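Local coordinates for peptidase S8 and S53, subtilisin, kexin, sedolisin (Mycobacterium smegmatis, PDB 4KG7), which probably cleaves protein substrates as a subtilisin-like serine protease (mycosin MycP3) of the mycobacterial ESX-3 type VII secretion system, at residues 70-75 with 162-167; 114-119 with 124-129; 323-328 with 366-371; 330-335 with 346-351. One frame throughout, in Å; residues are numbered along the deposited sequence.

Contact 1: 70-75 with 162-167; sequences AVIDTG and ARAVVR
A164 and V165 of helix 150-170 rest on I72 of strand 68-73, an inner strand of the parallel sheet of the subtilisin fold. The helix belongs to a beta-alpha-beta crossover: the chain leaves strand 129-134, on one side of strand 68-73, and re-enters the sheet at strand 175-178 on its other side, so the helix passes over I72. A164 comes first, and its CA lies 7.0 Å from the CA of I72, a close approach that a small residue permits. Its methyl points at the strand, and A164 CB meets I72 CG2 at 4.1 Å. The other branch of I72 is stretched out (chi2 -177°), which carries I72 CD1 over the peptide that joins the two helix residues, 3.8 Å from A164 O. One residue on, V165 is turned more along the interface than into it. With its CG1 anti to the backbone N (chi1 162°), V165 leaves CG2 to touch I72 CD1 at 4.0 Å. V166 then faces A198 of helix 193-205, and R167 gives its NE to G88 O. All three touching residues are buried, and I72 also packs on I176 of the adjoining strand. The residue after I72 is D73, predicted to belong to the charge relay system; D73 OD1 bonds to H104 ND1 and, through its anti lone pair, takes the backbone N-H of T74 at 2.7 Å.

Contact 2: 114-119 with 124-129; sequences GQPGPD and VAPEAR
The amide of Q115 meets the carbonyl of P126 edge-on, two flat groups joined by an almost straight hydrogen bond. Q115 NE2 donates a hydrogen bond to P126 O at 2.8 Å with an N-H...O angle of 177°. The acceptor lies within 1° of the amide plane, and the donor in turn sits in the carbonyl plane on a lone pair, so the bond is in plane for both groups. P126 CB lies off to one side of the amide plane, 3.8 Å from Q115 NE2. At the oxygen end a water donates to Q115 OE1 at 2.7 Å and, more weakly, to P126 O, bridging the two groups a second time. The amide arrives by a bend: Q115 sets out away from P126, and a folded chi2 of -57° brings it back. A weak bond from Q115 NE2 to A113 O adds to its hold. Next to this polar join the proline ring is the packing surface. P126 CB touches G114 O at 3.6 Å and P116 CD at 3.9 Å, the two rings crossing at about a right angle. P126 also stands within a type I turn from A125 to A128. The whole loop links helix 104-113 to strand 129-134; P126 leans on W59 of helix 55-59, while V124 and A125 pack on helix 318-335.

Contact 3: 323-328 with 366-371; sequences AYVSGV and GMVDPV
V328 and V368 point at each other tip to tip, with V328 CG1 and V368 CG2 3.9 Å apart, in a buried contact that shows how branched side chains can serve several neighbours at once. V328, on helix 318-335, divides its two methyls. CG1, anti to the backbone N (chi1 -179°), is the one that meets V368 and also brushes the flank of the P370 ring, whereas V328 CG2 reaches P370 CG at 3.7 Å. The valine and the proline ring cross at about a right angle, and the ring meets both methyls of V328. V368 divides its branches too. Its chi1 of 66° places CG1 in the crowded position between backbone N and carbonyl carbon, and from there V368 CG1 faces V325 CG2 one helical turn earlier, at a looser 4.3 Å. L53 of helix 48-53 packs on V368 and P370 both; I283 of strand 281-286 also touches V368, and A285 touches V325. D369 looks away from the helix: it is the N-cap of helix 370-375, its OD1 accepting the backbone N-H of A372, and P370 opens the first turn, where the missing N-H of a proline costs no helical bond. No hydrogen bond crosses between 323-328 and 366-371. The chemistry is wholly aliphatic, so what holds the C-terminal segment to the helix that carries S319, the predicted nucleophile, is here shape and the exclusion of water; the polar S326 turns instead to N177.

Contact 4: 330-335 with 346-351; sequences ALVRSK and HRLTTT
V332 and L348 bring their CA atoms to 8.4 Å where helix 318-335 packs against helix 341-350, the next helix of the subtilisin fold. V332 points toward helix 341-350 and offers one methyl to each of two residues. V332 CG1 meets R347 CD at 3.6 Å, and V332 CG2 meets L348 CD2 at 4.1 Å. The leucine and the valine lie alongside each other, pointing opposite ways, whereas the arginine crosses the valine at a slant with its CD methylene. R347 is extended from CA through CD and then bends (chi3 -81°), which leaves CD against V332 and carries the guanidinium off to other partners. R347 NH1 bonds to the backbone oxygens of A373 and W376, and the group makes a cation-pi contact with F336. The buried charge is thus met by carbonyls near the C-terminal end of helix 370-375, which probably help to stabilise it. That same helix covers V332 through A373 and L374. At the end of helix 341-350, T351 turns back on the last turn: its OG1 donates to R347 O at 2.7 Å, lying in the carbonyl plane with a C=O...O angle of 157°.

How the contacts relate
The four contacts illustrate how a subtilisin fold layers helices on both faces of one parallel sheet. Contact 1 opens first along the chain and closes after contact 2, which lies within its span; contact 3 follows and likewise encloses contact 4. Contacts 3 and 4 share helix 318-335 and have centres about 8 Å apart, joined by V328 CG1 and L348 CD2 at 3.7 Å. Contact 2 packs on the same helix, V124 against G327 and A125 against A330. Contact 1 stands apart, its centre about 21 to 22 Å from the other three. Of the predicted catalytic residues, D73 ends the strand of contact 1, and S319 lies on the helix of contacts 3 and 4.

Contact 1: 70-75 with 162-167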
loop_
_atom_site.group_PDB
_atom_site.type_symbol
_atom_site.label_atom_id
_atom_site.label_comp_id
_atom_site.label_asym_id
_atom_site.label_seq_id
_atom_site.Cartn_x
_atom_site.Cartn_y
_atom_site.Cartn_z
ATOM N N ALA A 70 9.298 4.214 1.429
ATOM C CA ALA A 70 9.243 3.203 2.494
ATOM C C ALA A 70 8.146 2.202 2.187
ATOM O O ALA A 70 7.039 2.598 1.868
ATOM C CB ALA A 70 8.974 3.848 3.840
ATOM N N VAL A 71 8.463 0.917 2.327
ATOM C CA VAL A 71 7.524 -0.185 2.127
ATOM C C VAL A 71 7.277 -0.761 3.522
ATOM O O VAL A 71 8.143 -1.434 4.086
ATOM C CB VAL A 71 8.145 -1.208 1.150
ATOM C CG1 VAL A 71 7.243 -2.428 0.999
ATOM C CG2 VAL A 71 8.390 -0.562 -0.198
ATOM N N ILE A 72 6.121 -0.421 4.082
ATOM C CA ILE A 72 5.691 -0.887 5.391
ATOM C C ILE A 72 4.862 -2.114 5.108
ATOM O O ILE A 72 3.767 -2.001 4.623
ATOM C CB ILE A 72 4.921 0.217 6.128
ATOM C CG1 ILE A 72 5.832 1.444 6.328
ATOM C CG2 ILE A 72 4.369 -0.317 7.426
ATOM C CD1 ILE A 72 5.165 2.555 7.121
ATOM N N ASP A 73 5.429 -3.305 5.330
ATOM C CA ASP A 73 4.823 -4.515 4.767
ATOM C C ASP A 73 5.357 -5.749 5.487
ATOM O O ASP A 73 5.683 -5.693 6.667
ATOM C CB ASP A 73 5.078 -4.542 3.260
ATOM C CG ASP A 73 3.968 -5.193 2.475
ATOM O OD1 ASP A 73 3.838 -6.415 2.588
ATOM O OD2 ASP A 73 3.230 -4.512 1.702
ATOM N N THR A 74 5.394 -6.876 4.783
ATOM C CA THR A 74 5.838 -8.147 5.345
ATOM C C THR A 74 7.366 -8.375 5.196
ATOM O O THR A 74 7.837 -9.510 5.329
ATOM C CB THR A 74 5.126 -9.345 4.680
ATOM O OG1 THR A 74 5.566 -9.490 3.321
ATOM C CG2 THR A 74 3.587 -9.235 4.732
ATOM N N GLY A 75 8.140 -7.308 4.952
ATOM C CA GLY A 75 9.553 -7.461 4.626
ATOM C C GLY A 75 9.742 -7.533 3.126
ATOM O O GLY A 75 8.788 -7.830 2.366
ATOM N N ALA A 162 1.663 2.655 13.637
ATOM C CA ALA A 162 1.916 4.060 13.972
ATOM C C ALA A 162 3.407 4.290 14.177
ATOM O O ALA A 162 3.960 5.300 13.720
ATOM C CB ALA A 162 1.167 4.445 15.215
ATOM N N ARG A 163 4.061 3.376 14.895
ATOM C CA ARG A 163 5.496 3.511 15.083
ATOM C C ARG A 163 6.232 3.423 13.749
ATOM O O ARG A 163 7.196 4.164 13.501
ATOM C CB ARG A 163 6.012 2.463 16.061
ATOM C CG ARG A 163 5.556 2.730 17.488
ATOM C CD ARG A 163 6.312 1.832 18.462
ATOM N NE ARG A 163 5.790 0.474 18.520
ATOM C CZ ARG A 163 6.498 -0.657 18.559
ATOM N NH1 ARG A 163 7.813 -0.696 18.401
ATOM N NH2 ARG A 163 5.852 -1.795 18.723
ATOM N N ALA A 164 5.815 2.486 12.905
ATOM C CA ALA A 164 6.496 2.282 11.617
ATOM C C ALA A 164 6.384 3.494 10.716
ATOM O O ALA A 164 7.297 3.792 9.952
ATOM C CB ALA A 164 5.937 1.056 10.921
ATOM N N VAL A 165 5.254 4.167 10.780
ATOM C CA VAL A 165 5.034 5.369 9.984
ATOM C C VAL A 165 5.983 6.481 10.412
ATOM O O VAL A 165 6.594 7.124 9.582
ATOM C CB VAL A 165 3.547 5.803 10.042
ATOM C CG1 VAL A 165 3.346 7.252 9.613
ATOM C CG2 VAL A 165 2.662 4.844 9.249
ATOM N N VAL A 166 6.096 6.698 11.719
ATOM C CA VAL A 166 7.049 7.655 12.248
ATOM C C VAL A 166 8.466 7.265 11.850
ATOM O O VAL A 166 9.249 8.116 11.442
ATOM C CB VAL A 166 6.923 7.756 13.761
ATOM C CG1 VAL A 166 8.084 8.574 14.312
ATOM C CG2 VAL A 166 5.579 8.370 14.098
ATOM N N ARG A 167 8.810 5.987 11.994
ATOM C CA ARG A 167 10.157 5.523 11.625
ATOM C C ARG A 167 10.462 5.781 10.146
ATOM O O ARG A 167 11.510 6.308 9.818
ATOM C CB ARG A 167 10.279 4.040 11.956
ATOM C CG ARG A 167 11.662 3.460 11.799
ATOM C CD ARG A 167 11.629 1.976 12.130
ATOM N NE ARG A 167 12.993 1.435 12.220
ATOM C CZ ARG A 167 13.835 1.607 13.252
ATOM N NH1 ARG A 167 13.438 2.222 14.367
ATOM N NH2 ARG A 167 15.065 1.067 13.216
#

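Contact 2: 114-119 with 124-129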
loop_
_atom_site.group_PDB
_atom_site.type_symbol
_atom_site.label_atom_id
_atom_site.label_comp_id
_atom_site.label_asym_id
_atom_site.label_seq_id
_atom_site.Cartn_x
_atom_site.Cartn_y
_atom_site.Cartn_z
ATOM N N GLY A 114 11.266 -2.201 -8.632
ATOM C CA GLY A 114 12.010 -3.312 -9.224
ATOM C C GLY A 114 12.764 -2.889 -10.492
ATOM O O GLY A 114 12.368 -1.959 -11.181
ATOM N N GLN A 115 13.846 -3.592 -10.780
ATOM C CA GLN A 115 14.715 -3.218 -11.878
ATOM C C GLN A 115 14.286 -3.870 -13.168
ATOM O O GLN A 115 13.804 -5.006 -13.173
ATOM C CB GLN A 115 16.151 -3.604 -11.565
ATOM C CG GLN A 115 16.699 -2.910 -10.338
ATOM C CD GLN A 115 16.603 -1.408 -10.479
ATOM O OE1 GLN A 115 17.271 -0.824 -11.366
ATOM N NE2 GLN A 115 15.786 -0.777 -9.643
ATOM N N PRO A 116 14.469 -3.160 -14.289
ATOM C CA PRO A 116 14.294 -3.804 -15.588
ATOM C C PRO A 116 15.331 -4.909 -15.733
ATOM O O PRO A 116 16.311 -4.950 -15.005
ATOM C CB PRO A 116 14.536 -2.671 -16.591
ATOM C CG PRO A 116 15.350 -1.683 -15.845
ATOM C CD PRO A 116 14.859 -1.742 -14.425
ATOM N N GLY A 117 15.102 -5.810 -16.665
ATOM C CA GLY A 117 15.977 -6.956 -16.821
ATOM C C GLY A 117 15.728 -7.624 -18.156
ATOM O O GLY A 117 15.214 -6.989 -19.092
ATOM N N PRO A 118 16.068 -8.922 -18.252
ATOM C CA PRO A 118 16.006 -9.635 -19.524
ATOM C C PRO A 118 14.598 -10.155 -19.835
ATOM O O PRO A 118 14.409 -11.324 -20.187
ATOM C CB PRO A 118 16.998 -10.777 -19.300
ATOM C CG PRO A 118 16.856 -11.097 -17.855
ATOM C CD PRO A 118 16.576 -9.784 -17.165
ATOM N N ASP A 119 13.624 -9.264 -19.724
ATOM C CA ASP A 119 12.219 -9.595 -19.860
ATOM C C ASP A 119 11.444 -8.280 -19.893
ATOM O O ASP A 119 12.057 -7.212 -19.977
ATOM C CB ASP A 119 11.768 -10.462 -18.698
ATOM C CG ASP A 119 12.102 -9.844 -17.354
ATOM O OD1 ASP A 119 11.831 -8.629 -17.159
ATOM O OD2 ASP A 119 12.611 -10.577 -16.484
ATOM N N VAL A 124 7.805 0.764 -11.422
ATOM C CA VAL A 124 7.377 2.090 -11.890
ATOM C C VAL A 124 8.526 3.106 -11.832
ATOM O O VAL A 124 8.685 3.967 -12.712
ATOM C CB VAL A 124 6.187 2.607 -11.048
ATOM C CG1 VAL A 124 5.805 4.031 -11.432
ATOM C CG2 VAL A 124 4.996 1.689 -11.204
ATOM N N ALA A 125 9.264 3.042 -10.731
ATOM C CA ALA A 125 10.273 4.033 -10.387
ATOM C C ALA A 125 11.599 3.330 -10.072
ATOM O O ALA A 125 12.071 3.349 -8.929
ATOM C CB ALA A 125 9.786 4.837 -9.171
ATOM N N PRO A 126 12.264 2.761 -11.095
ATOM C CA PRO A 126 13.407 1.896 -10.812
ATOM C C PRO A 126 14.625 2.655 -10.282
ATOM O O PRO A 126 15.539 2.038 -9.741
ATOM C CB PRO A 126 13.701 1.233 -12.162
ATOM C CG PRO A 126 12.969 2.023 -13.167
ATOM C CD PRO A 126 11.885 2.783 -12.511
ATOM N N GLU A 127 14.649 3.979 -10.433
ATOM C CA GLU A 127 15.763 4.755 -9.890
ATOM C C GLU A 127 15.489 5.249 -8.460
ATOM O O GLU A 127 16.368 5.859 -7.831
ATOM C CB GLU A 127 16.132 5.910 -10.823
ATOM C CG GLU A 127 16.745 5.409 -12.125
ATOM C CD GLU A 127 17.191 6.527 -13.033
ATOM O OE1 GLU A 127 17.378 7.646 -12.546
ATOM O OE2 GLU A 127 17.380 6.287 -14.236
ATOM N N ALA A 128 14.304 4.977 -7.935
ATOM C CA ALA A 128 14.018 5.264 -6.536
ATOM C C ALA A 128 14.723 4.259 -5.626
ATOM O O ALA A 128 15.118 3.185 -6.059
ATOM C CB ALA A 128 12.525 5.260 -6.297
ATOM N N ARG A 129 14.887 4.616 -4.373
ATOM C CA ARG A 129 15.423 3.703 -3.377
ATOM C C ARG A 129 14.294 3.284 -2.471
ATOM O O ARG A 129 13.347 4.025 -2.275
ATOM C CB ARG A 129 16.515 4.386 -2.584
ATOM C CG ARG A 129 17.809 4.434 -3.375
ATOM C CD ARG A 129 18.945 5.039 -2.582
ATOM N NE ARG A 129 18.688 6.424 -2.158
ATOM C CZ ARG A 129 18.168 6.806 -0.986
ATOM N NH1 ARG A 129 17.790 5.927 -0.063
ATOM N NH2 ARG A 129 18.021 8.109 -0.739
HETATM O O HOH W 1 17.519 1.677 -12.396
#

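Contact 3: 323-328 with 366-371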
loop_
_atom_site.group_PDB
_atom_site.type_symbol
_atom_site.label_atom_id
_atom_site.label_comp_id
_atom_site.label_asym_id
_atom_site.label_seq_id
_atom_site.Cartn_x
_atom_site.Cartn_y
_atom_site.Cartn_z
ATOM N N ALA A 323 0.746 -0.040 -4.471
ATOM C CA ALA A 323 2.150 -0.046 -4.840
ATOM C C ALA A 323 2.380 0.739 -6.115
ATOM O O ALA A 323 3.295 1.556 -6.206
ATOM C CB ALA A 323 2.640 -1.467 -4.992
ATOM N N TYR A 324 1.536 0.514 -7.107
ATOM C CA TYR A 324 1.640 1.296 -8.353
ATOM C C TYR A 324 1.543 2.783 -8.069
ATOM O O TYR A 324 2.323 3.559 -8.625
ATOM C CB TYR A 324 0.542 0.875 -9.332
ATOM C CG TYR A 324 0.848 -0.359 -10.146
ATOM C CD1 TYR A 324 1.985 -0.406 -10.968
ATOM C CD2 TYR A 324 -0.060 -1.426 -10.234
ATOM C CE1 TYR A 324 2.273 -1.497 -11.749
ATOM C CE2 TYR A 324 0.224 -2.524 -11.015
ATOM C CZ TYR A 324 1.367 -2.547 -11.804
ATOM O OH TYR A 324 1.624 -3.621 -12.621
ATOM N N VAL A 325 0.571 3.204 -7.264
ATOM C CA VAL A 325 0.431 4.597 -6.964
ATOM C C VAL A 325 1.638 5.177 -6.235
ATOM O O VAL A 325 2.056 6.289 -6.536
ATOM C CB VAL A 325 -0.881 4.890 -6.219
ATOM C CG1 VAL A 325 -0.960 6.362 -5.772
ATOM C CG2 VAL A 325 -2.060 4.568 -7.119
ATOM N N SER A 326 2.186 4.450 -5.275
ATOM C CA SER A 326 3.442 4.874 -4.642
ATOM C C SER A 326 4.570 5.075 -5.651
ATOM O O SER A 326 5.359 6.025 -5.555
ATOM C CB SER A 326 3.846 3.893 -3.572
ATOM O OG SER A 326 2.963 4.016 -2.475
ATOM N N GLY A 327 4.713 4.145 -6.582
ATOM C CA GLY A 327 5.703 4.332 -7.650
ATOM C C GLY A 327 5.460 5.578 -8.491
ATOM O O GLY A 327 6.380 6.316 -8.796
ATOM N N VAL A 328 4.210 5.822 -8.848
ATOM C CA VAL A 328 3.879 7.038 -9.592
ATOM C C VAL A 328 4.154 8.291 -8.786
ATOM O O VAL A 328 4.660 9.263 -9.315
ATOM C CB VAL A 328 2.419 7.048 -10.095
ATOM C CG1 VAL A 328 2.120 8.302 -10.889
ATOM C CG2 VAL A 328 2.138 5.864 -10.997
ATOM N N GLY A 366 -10.438 7.741 -9.969
ATOM C CA GLY A 366 -10.232 6.808 -11.088
ATOM C C GLY A 366 -8.792 6.371 -11.211
ATOM O O GLY A 366 -7.947 6.685 -10.348
ATOM N N MET A 367 -8.489 5.648 -12.289
ATOM C CA MET A 367 -7.145 5.096 -12.471
ATOM C C MET A 367 -6.122 6.220 -12.605
ATOM O O MET A 367 -6.292 7.166 -13.378
ATOM C CB MET A 367 -7.049 4.170 -13.694
ATOM C CG MET A 367 -5.716 3.417 -13.808
ATOM S SD MET A 367 -5.865 2.200 -15.125
ATOM C CE MET A 367 -6.306 3.146 -16.567
ATOM N N VAL A 368 -5.050 6.094 -11.843
ATOM C CA VAL A 368 -3.929 7.020 -11.923
ATOM C C VAL A 368 -3.427 7.087 -13.351
ATOM O O VAL A 368 -3.439 6.082 -14.092
ATOM C CB VAL A 368 -2.813 6.577 -10.939
ATOM C CG1 VAL A 368 -2.185 5.239 -11.320
ATOM C CG2 VAL A 368 -1.759 7.647 -10.727
ATOM N N ASP A 369 -2.979 8.276 -13.743
ATOM C CA ASP A 369 -2.518 8.516 -15.108
ATOM C C ASP A 369 -1.141 9.156 -15.010
ATOM O O ASP A 369 -1.033 10.386 -14.915
ATOM C CB ASP A 369 -3.500 9.398 -15.878
ATOM C CG ASP A 369 -3.138 9.559 -17.344
ATOM O OD1 ASP A 369 -1.935 9.464 -17.710
ATOM O OD2 ASP A 369 -4.067 9.859 -18.138
ATOM N N PRO A 370 -0.084 8.321 -15.008
ATOM C CA PRO A 370 1.245 8.833 -14.754
ATOM C C PRO A 370 1.714 9.931 -15.706
ATOM O O PRO A 370 2.256 10.933 -15.257
ATOM C CB PRO A 370 2.131 7.587 -14.874
ATOM C CG PRO A 370 1.242 6.488 -14.499
ATOM C CD PRO A 370 -0.110 6.843 -15.003
ATOM N N VAL A 371 1.492 9.780 -17.008
ATOM C CA VAL A 371 1.963 10.791 -17.957
ATOM C C VAL A 371 1.230 12.118 -17.739
ATOM O O VAL A 371 1.829 13.196 -17.755
ATOM C CB VAL A 371 1.869 10.304 -19.410
ATOM C CG1 VAL A 371 2.082 11.450 -20.364
ATOM C CG2 VAL A 371 2.868 9.177 -19.656
#

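Contact 4: 330-335 with 346-351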
loop_
_atom_site.group_PDB
_atom_site.type_symbol
_atom_site.label_atom_id
_atom_site.label_comp_id
_atom_site.label_asym_id
_atom_site.label_seq_id
_atom_site.Cartn_x
_atom_site.Cartn_y
_atom_site.Cartn_z
ATOM N N ALA A 330 6.483 8.603 -6.579
ATOM C CA ALA A 330 7.937 8.781 -6.629
ATOM C C ALA A 330 8.343 9.431 -7.956
ATOM O O ALA A 330 9.229 10.295 -7.967
ATOM C CB ALA A 330 8.682 7.451 -6.438
ATOM N N LEU A 331 7.729 9.018 -9.068
ATOM C CA LEU A 331 8.025 9.678 -10.354
ATOM C C LEU A 331 7.742 11.176 -10.257
ATOM O O LEU A 331 8.534 12.023 -10.703
ATOM C CB LEU A 331 7.213 9.075 -11.496
ATOM C CG LEU A 331 7.521 7.623 -11.843
ATOM C CD1 LEU A 331 6.794 7.236 -13.139
ATOM C CD2 LEU A 331 9.009 7.299 -11.902
ATOM N N VAL A 332 6.578 11.500 -9.718
ATOM C CA VAL A 332 6.111 12.890 -9.657
ATOM C C VAL A 332 7.025 13.707 -8.742
ATOM O O VAL A 332 7.393 14.825 -9.070
ATOM C CB VAL A 332 4.630 12.965 -9.212
ATOM C CG1 VAL A 332 4.227 14.392 -8.869
ATOM C CG2 VAL A 332 3.732 12.416 -10.317
ATOM N N ARG A 333 7.381 13.155 -7.576
ATOM C CA ARG A 333 8.255 13.904 -6.664
ATOM C C ARG A 333 9.657 14.090 -7.197
ATOM O O ARG A 333 10.291 15.103 -6.877
ATOM C CB ARG A 333 8.297 13.268 -5.274
ATOM C CG ARG A 333 6.935 13.089 -4.637
ATOM C CD ARG A 333 7.032 13.158 -3.134
ATOM N NE ARG A 333 7.069 14.544 -2.681
ATOM C CZ ARG A 333 6.910 14.909 -1.412
ATOM N NH1 ARG A 333 6.837 13.999 -0.455
ATOM N NH2 ARG A 333 6.882 16.184 -1.093
ATOM N N SER A 334 10.147 13.163 -8.017
ATOM C CA SER A 334 11.445 13.327 -8.644
ATOM C C SER A 334 11.407 14.433 -9.695
ATOM O O SER A 334 12.314 15.248 -9.760
ATOM C CB SER A 334 11.903 12.017 -9.281
ATOM O OG SER A 334 13.152 12.138 -9.927
ATOM N N LYS A 335 10.371 14.454 -10.514
ATOM C CA LYS A 335 10.259 15.462 -11.569
ATOM C C LYS A 335 9.985 16.842 -11.003
ATOM O O LYS A 335 10.523 17.851 -11.509
ATOM C CB LYS A 335 9.188 15.101 -12.590
ATOM C CG LYS A 335 9.086 16.192 -13.639
ATOM C CD LYS A 335 8.400 15.799 -14.914
ATOM C CE LYS A 335 8.390 16.992 -15.845
ATOM N NZ LYS A 335 7.460 16.814 -16.985
ATOM N N HIS A 346 -2.752 16.136 -4.867
ATOM C CA HIS A 346 -3.652 16.879 -5.750
ATOM C C HIS A 346 -3.341 16.601 -7.217
ATOM O O HIS A 346 -4.237 16.391 -8.032
ATOM C CB HIS A 346 -3.524 18.382 -5.452
ATOM C CG HIS A 346 -4.360 19.257 -6.335
ATOM N ND1 HIS A 346 -5.693 19.518 -6.092
ATOM C CD2 HIS A 346 -4.046 19.928 -7.463
ATOM C CE1 HIS A 346 -6.149 20.339 -7.018
ATOM N NE2 HIS A 346 -5.182 20.574 -7.881
ATOM N N ARG A 347 -2.074 16.592 -7.561
ATOM C CA ARG A 347 -1.664 16.334 -8.928
ATOM C C ARG A 347 -2.090 14.914 -9.364
ATOM O O ARG A 347 -2.521 14.689 -10.492
ATOM C CB ARG A 347 -0.158 16.533 -8.990
ATOM C CG ARG A 347 0.505 16.254 -10.307
ATOM C CD ARG A 347 1.924 16.799 -10.284
ATOM N NE ARG A 347 1.971 18.236 -10.543
ATOM C CZ ARG A 347 2.069 18.801 -11.745
ATOM N NH1 ARG A 347 2.118 18.065 -12.859
ATOM N NH2 ARG A 347 2.096 20.123 -11.831
ATOM N N LEU A 348 -1.917 13.941 -8.467
ATOM C CA LEU A 348 -2.267 12.567 -8.796
ATOM C C LEU A 348 -3.763 12.443 -8.999
ATOM O O LEU A 348 -4.235 11.785 -9.951
ATOM C CB LEU A 348 -1.801 11.650 -7.680
ATOM C CG LEU A 348 -0.282 11.465 -7.567
ATOM C CD1 LEU A 348 0.051 10.681 -6.328
ATOM C CD2 LEU A 348 0.294 10.774 -8.792
ATOM N N THR A 349 -4.541 13.015 -8.085
ATOM C CA THR A 349 -5.994 12.835 -8.178
ATOM C C THR A 349 -6.615 13.692 -9.282
ATOM O O THR A 349 -7.515 13.244 -9.974
ATOM C CB THR A 349 -6.718 13.085 -6.853
ATOM O OG1 THR A 349 -6.480 14.435 -6.422
ATOM C CG2 THR A 349 -6.272 12.129 -5.784
ATOM N N THR A 350 -6.140 14.912 -9.469
ATOM C CA THR A 350 -6.780 15.803 -10.452
ATOM C C THR A 350 -6.502 15.355 -11.881
ATOM O O THR A 350 -7.243 15.720 -12.803
ATOM C CB THR A 350 -6.320 17.259 -10.255
ATOM O OG1 THR A 350 -4.941 17.380 -10.551
ATOM C CG2 THR A 350 -6.562 17.703 -8.872
ATOM N N THR A 351 -5.470 14.528 -12.074
ATOM C CA THR A 351 -5.120 14.030 -13.419
ATOM C C THR A 351 -5.511 12.574 -13.656
ATOM O O THR A 351 -5.238 12.029 -14.716
ATOM C CB THR A 351 -3.608 14.170 -13.725
ATOM O OG1 THR A 351 -2.830 13.358 -12.826
ATOM C CG2 THR A 351 -3.162 15.622 -13.613
#